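PDB 5KYO: Cyp101j2 from Sphingobium yanoikuyae, which is a haem-containing cytochrome P450 monooxygenase that probably hydroxylates the monoterpenoid 1,8-cineole. Local coordinates for residues Pro343-Val346 with Val347-Asp351; Leu362-Lys365 with Ala366-His369. One frame throughout, in Å; residues are numbered along the deposited sequence.

Interaction 1: Pro343-Val346 with Val347-Asp351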
ATOM      1  N   PRO A 343     -11.605  -2.525   3.619  1.00 27.01           N
ATOM      2  CA  PRO A 343     -10.789  -1.684   2.735  1.00 27.46           C
ATOM      3  C   PRO A 343     -10.577  -0.259   3.239  1.00 27.10           C
ATOM      4  O   PRO A 343     -11.518   0.423   3.658  1.00 23.22           O
ATOM      5  CB  PRO A 343     -11.590  -1.678   1.424  1.00 17.85           C
ATOM      6  CG  PRO A 343     -12.454  -2.900   1.510  1.00 22.33           C
ATOM      7  CD  PRO A 343     -12.826  -2.993   2.949  1.00 14.76           C
ATOM      8  N   THR A 344      -9.335   0.202   3.163  1.00 30.16           N
ATOM      9  CA  THR A 344      -9.057   1.588   3.474  1.00 15.26           C
ATOM     10  C   THR A 344      -9.901   2.479   2.563  1.00 14.66           C
ATOM     11  O   THR A 344     -10.215   3.596   2.924  1.00 21.02           O
ATOM     12  CB  THR A 344      -7.567   1.936   3.305  1.00 18.50           C
ATOM     13  OG1 THR A 344      -7.204   1.790   1.935  1.00 14.57           O
ATOM     14  CG2 THR A 344      -6.700   0.977   4.129  1.00 22.09           C
ATOM     15  N   VAL A 345     -10.258   1.951   1.393  1.00 18.66           N
ATOM     16  CA  VAL A 345     -11.002   2.675   0.358  1.00 15.88           C
ATOM     17  C   VAL A 345     -12.365   3.163   0.837  1.00 21.72           C
ATOM     18  O   VAL A 345     -12.751   4.300   0.559  1.00 24.62           O
ATOM     19  CB  VAL A 345     -11.222   1.797  -0.903  1.00 29.74           C
ATOM     20  CG1 VAL A 345     -11.982   2.572  -1.986  1.00 22.02           C
ATOM     21  CG2 VAL A 345      -9.893   1.286  -1.431  1.00 32.40           C
ATOM     22  N   VAL A 346     -13.079   2.320   1.581  1.00 20.35           N
ATOM     23  CA  VAL A 346     -14.446   2.656   1.990  1.00 25.00           C
ATOM     24  C   VAL A 346     -14.464   3.663   3.136  1.00 25.60           C
ATOM     25  O   VAL A 346     -15.513   4.215   3.465  1.00 32.40           O
ATOM     26  CB  VAL A 346     -15.248   1.392   2.381  1.00 24.69           C
ATOM     27  CG1 VAL A 346     -15.129   0.359   1.278  1.00 18.59           C
ATOM     28  CG2 VAL A 346     -14.760   0.815   3.681  1.00 24.01           C
ATOM     29  N   VAL A 347     -13.297   3.941   3.704  1.00 20.46           N
ATOM     30  CA  VAL A 347     -13.193   4.896   4.803  1.00 21.67           C
ATOM     31  C   VAL A 347     -13.292   6.348   4.307  1.00 28.65           C
ATOM     32  O   VAL A 347     -14.280   7.035   4.586  1.00 28.57           O
ATOM     33  CB  VAL A 347     -11.878   4.692   5.599  1.00 30.53           C
ATOM     34  CG1 VAL A 347     -11.682   5.805   6.610  1.00 20.79           C
ATOM     35  CG2 VAL A 347     -11.902   3.343   6.293  1.00 31.15           C
ATOM     36  N   ALA A 348     -12.302   6.809   3.547  1.00 21.52           N
ATOM     37  CA  ALA A 348     -12.303   8.203   3.092  1.00 14.75           C
ATOM     38  C   ALA A 348     -13.362   8.479   2.031  1.00 26.73           C
ATOM     39  O   ALA A 348     -13.718   9.632   1.806  1.00 36.65           O
ATOM     40  CB  ALA A 348     -10.914   8.597   2.554  1.00 22.70           C
ATOM     41  N   MET A 349     -13.879   7.440   1.381  1.00 24.46           N
ATOM     42  CA  MET A 349     -14.880   7.658   0.332  1.00 23.01           C
ATOM     43  C   MET A 349     -16.309   7.658   0.851  1.00 25.59           C
ATOM     44  O   MET A 349     -17.247   7.921   0.086  1.00 29.99           O
ATOM     45  CB  MET A 349     -14.741   6.612  -0.769  1.00 21.78           C
ATOM     46  CG  MET A 349     -13.436   6.702  -1.525  1.00 22.31           C
ATOM     47  SD  MET A 349     -13.290   8.230  -2.467  1.00 26.68           S
ATOM     48  CE  MET A 349     -12.103   9.126  -1.496  1.00 20.80           C
ATOM     49  N   ASP A 350     -16.476   7.366   2.137  1.00 23.44           N
ATOM     50  CA  ASP A 350     -17.805   7.372   2.761  1.00 35.25           C
ATOM     51  C   ASP A 350     -18.312   8.806   2.941  1.00 32.11           C
ATOM     52  O   ASP A 350     -17.778   9.564   3.756  1.00 31.27           O
ATOM     53  CB  ASP A 350     -17.764   6.644   4.111  1.00 35.20           C
ATOM     54  CG  ASP A 350     -19.157   6.301   4.650  1.00 31.21           C
ATOM     55  OD1 ASP A 350     -20.131   7.002   4.315  1.00 33.70           O
ATOM     56  OD2 ASP A 350     -19.276   5.325   5.422  1.00 30.98           O
ATOM     57  N   ASP A 351     -19.344   9.181   2.191  1.00 40.19           N
ATOM     58  CA  ASP A 351     -19.827  10.561   2.240  1.00 44.54           C
ATOM     59  C   ASP A 351     -20.723  10.816   3.454  1.00 45.90           C
ATOM     60  O   ASP A 351     -21.112  11.951   3.725  1.00 42.74           O
ATOM     61  CB  ASP A 351     -20.560  10.926   0.944  1.00 54.19           C
ATOM     62  CG  ASP A 351     -21.707   9.992   0.631  1.00 63.93           C
ATOM     63  OD1 ASP A 351     -22.042   9.139   1.480  1.00 67.96           O
ATOM     64  OD2 ASP A 351     -22.279  10.113  -0.474  1.00 69.95           O
TER
HETATM   65  O   HOH W   1      -9.149   6.130   3.643  1.00 21.40           O
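Val347 leans back on Thr344 within a short helix, 344-348, which directly follows strand 339-343 of the mixed sheet and corresponds to the K' helix of the cytochrome P450 fold. Val347 N donates to Thr344 O over 3.2 Å with an N-H...O angle of 148°, three residues back, as in a 3-10 turn. The donor stands well above the carbonyl plane, about 60° out of it. The side chain of Val347 comes over the same oxygen, with its CB 3.3 Å from Thr344 O. CG1 lies anti to the backbone N (chi1 172°), which leaves CG2 as the methyl turned back toward the carbonyls of Thr344 and Pro343.

The turn is completed by water. One water molecule gives a hydrogen to Thr344 O at 2.8 Å and accepts from Ala348 N at 3.2 Å, thus filling the place of a direct bond between residues four apart. Thr344 O therefore takes two donors, one from the chain and one from the water. Further along, Met349 N makes a weak bond to Val345 O. The first bond of the Met349 side chain sets CG beside its own backbone N, and this brings CG to 3.3 Å from Val345 O; CG also packs alongside Val345 CG1. The bend at chi2 then carries the sulfur away from Val345, and the one at chi3 turns the terminal methyl.

Trp63 of helix 59-69 packs on Val345 and Val346, whereas Ala92 of helix 89-97 meets Val346 and Val347. Thr344 faces elsewhere: its OG1 is hydrogen-bonded to Val317 O, and its side chain touches the haem. Beyond Met349, the aliphatic carbon of Asp350 lies against a carbonyl of the helix, CB 3.4 Å from Val346 O.

Interaction 2: Leu362-Lys365 with Ala366-His369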
ATOM      1  N   LEU A 362      -7.444  21.619  -2.317  1.00 17.29           N
ATOM      2  CA  LEU A 362      -6.386  22.153  -1.466  1.00 21.60           C
ATOM      3  C   LEU A 362      -6.942  22.881  -0.236  1.00 27.80           C
ATOM      4  O   LEU A 362      -6.248  23.064   0.759  1.00 28.08           O
ATOM      5  CB  LEU A 362      -5.491  23.106  -2.260  1.00 27.40           C
ATOM      6  CG  LEU A 362      -4.826  22.508  -3.503  1.00 27.27           C
ATOM      7  CD1 LEU A 362      -3.796  23.474  -4.076  1.00 21.47           C
ATOM      8  CD2 LEU A 362      -4.183  21.186  -3.126  1.00 31.77           C
ATOM      9  N   GLY A 363      -8.195  23.302  -0.287  1.00 34.40           N
ATOM     10  CA  GLY A 363      -8.741  24.069   0.823  1.00 47.82           C
ATOM     11  C   GLY A 363      -9.040  23.327   2.123  1.00 43.88           C
ATOM     12  O   GLY A 363      -9.369  23.956   3.131  1.00 38.61           O
ATOM     13  N   ARG A 364      -8.903  22.004   2.121  1.00 40.44           N
ATOM     14  CA  ARG A 364      -9.568  21.171   3.131  1.00 33.02           C
ATOM     15  C   ARG A 364      -9.174  21.410   4.584  1.00 35.35           C
ATOM     16  O   ARG A 364      -7.999  21.350   4.957  1.00 36.47           O
ATOM     17  CB  ARG A 364      -9.365  19.696   2.813  1.00 34.35           C
ATOM     18  CG  ARG A 364     -10.169  19.243   1.637  1.00 27.00           C
ATOM     19  CD  ARG A 364     -10.450  17.769   1.687  1.00 23.73           C
ATOM     20  NE  ARG A 364     -11.076  17.309   0.451  1.00 31.35           N
ATOM     21  CZ  ARG A 364     -12.382  17.121   0.287  1.00 26.68           C
ATOM     22  NH1 ARG A 364     -13.223  17.350   1.289  1.00 23.85           N
ATOM     23  NH2 ARG A 364     -12.841  16.693  -0.878  1.00 24.20           N
ATOM     24  N   LYS A 365     -10.197  21.651   5.396  1.00 31.45           N
ATOM     25  CA  LYS A 365     -10.048  21.918   6.814  1.00 37.00           C
ATOM     26  C   LYS A 365     -10.080  20.615   7.598  1.00 38.00           C
ATOM     27  O   LYS A 365      -9.561  20.534   8.708  1.00 43.07           O
ATOM     28  CB  LYS A 365     -11.156  22.857   7.298  1.00 42.61           C
ATOM     29  CG  LYS A 365     -11.173  24.203   6.585  1.00 44.21           C
ATOM     30  CD  LYS A 365     -12.221  25.141   7.165  1.00 44.22           C
ATOM     31  CE  LYS A 365     -12.128  26.519   6.522  1.00 46.88           C
ATOM     32  NZ  LYS A 365     -13.085  27.480   7.139  1.00 54.78           N
ATOM     33  N   ALA A 366     -10.701  19.597   7.014  1.00 41.67           N
ATOM     34  CA  ALA A 366     -10.746  18.276   7.627  1.00 47.45           C
ATOM     35  C   ALA A 366     -10.218  17.233   6.648  1.00 43.82           C
ATOM     36  O   ALA A 366     -10.696  17.138   5.513  1.00 39.05           O
ATOM     37  CB  ALA A 366     -12.168  17.933   8.069  1.00 50.65           C
ATOM     38  N   ARG A 367      -9.224  16.464   7.084  1.00 37.10           N
ATOM     39  CA  ARG A 367      -8.649  15.422   6.240  1.00 37.20           C
ATOM     40  C   ARG A 367      -8.389  14.128   7.004  1.00 43.44           C
ATOM     41  O   ARG A 367      -7.255  13.644   7.058  1.00 51.53           O
ATOM     42  CB  ARG A 367      -7.347  15.906   5.600  1.00 37.21           C
ATOM     43  CG  ARG A 367      -7.561  16.700   4.334  1.00 31.63           C
ATOM     44  CD  ARG A 367      -6.382  16.612   3.367  1.00 27.79           C
ATOM     45  NE  ARG A 367      -6.496  17.640   2.330  1.00 26.17           N
ATOM     46  CZ  ARG A 367      -5.863  18.808   2.357  1.00 25.07           C
ATOM     47  NH1 ARG A 367      -5.026  19.101   3.353  1.00 19.35           N
ATOM     48  NH2 ARG A 367      -6.046  19.676   1.370  1.00 23.88           N
ATOM     49  N   GLN A 368      -9.444  13.570   7.585  1.00 39.64           N
ATOM     50  CA  GLN A 368      -9.347  12.284   8.263  1.00 43.96           C
ATOM     51  C   GLN A 368      -9.478  11.159   7.239  1.00 39.17           C
ATOM     52  O   GLN A 368     -10.324  11.228   6.351  1.00 33.78           O
ATOM     53  CB  GLN A 368     -10.422  12.159   9.348  1.00 48.26           C
ATOM     54  N   HIS A 369      -8.616  10.147   7.351  1.00 31.33           N
ATOM     55  CA  HIS A 369      -8.605   9.019   6.418  1.00 21.93           C
ATOM     56  C   HIS A 369      -7.798   7.882   7.019  1.00 21.21           C
ATOM     57  O   HIS A 369      -7.029   8.100   7.949  1.00 20.45           O
ATOM     58  CB  HIS A 369      -7.998   9.425   5.065  1.00 14.72           C
ATOM     59  CG  HIS A 369      -6.527   9.719   5.124  1.00 25.61           C
ATOM     60  ND1 HIS A 369      -5.574   8.732   5.244  1.00 32.92           N
ATOM     61  CD2 HIS A 369      -5.846  10.892   5.069  1.00 24.30           C
ATOM     62  CE1 HIS A 369      -4.369   9.279   5.265  1.00 32.23           C
ATOM     63  NE2 HIS A 369      -4.509  10.591   5.163  1.00 27.22           N
TER
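Arg364 lies under the guanidinium group of Arg367, touching it with aliphatic carbon and not with charge. Its CB stands 3.3 Å from the guanidinium plane, displaced toward the rim, and is 3.6 Å from Arg367 NE. At the edge of the same group, Arg367 NH2 reaches Leu362 O in a weak bond of 3.4 Å, with an N-H...O angle of 135°. Arg361 O is a further acceptor for this nitrogen, so backbone carbonyls of the loop help to fix the rotation of the group.

The two arginine side chains, both extended from CG to NE, cross nearly at right angles, and their guanidinium planes are turned 72° apart. Their NE atoms, 5.0 Å from one another, share one carboxylate: Arg367 NE pairs with Glu309 OE1 and Arg364 NE with Glu309 OE2. Asp305 receives NH1 of Arg367, while the carbonyls of Glu355, Asp356 and Glu359 hold the NH groups of Arg364. A leucine in place of Arg367 would probably leave Asp305 without its cationic mate, deprive Glu309 of one arginine partner and leave the carbonyls of Arg361 and Leu362 without the donor that NH2 supplies.

Glu309 and Arg312 match the ExxR motif of P450 enzymes, and Arg364 is consistent with the third member of the Glu-Arg-Arg triad, Arg367 adding a second loop arginine to the shared glutamate. The pair thus clamps the surface loop between helices 344-348 and 382-399 against helix 303-313, where Leu362 packs on Ala306 and Arg367 on Leu308.

Overall arrangement
Interactions 1 and 2 follow one another along the chain, on the way from strand 339-343 to helix 382-399, and their centres are 14 Å apart. They meet where the loop returns to the short helix: Ala348 CB of interaction 1 packs against His369 CB of interaction 2 at 3.9 Å, and Val347 touches Ser370 just beyond. Interaction 1 is buried and reaches the cofactor, the side chain of Thr344 lying about 4 Å from the haem. Interaction 2 lies at the surface, its centre about 21 Å from the centre of the chain, and ties the loop to helix 303-313 by charge, whereas interaction 1 holds its turn with backbone bonds and a water.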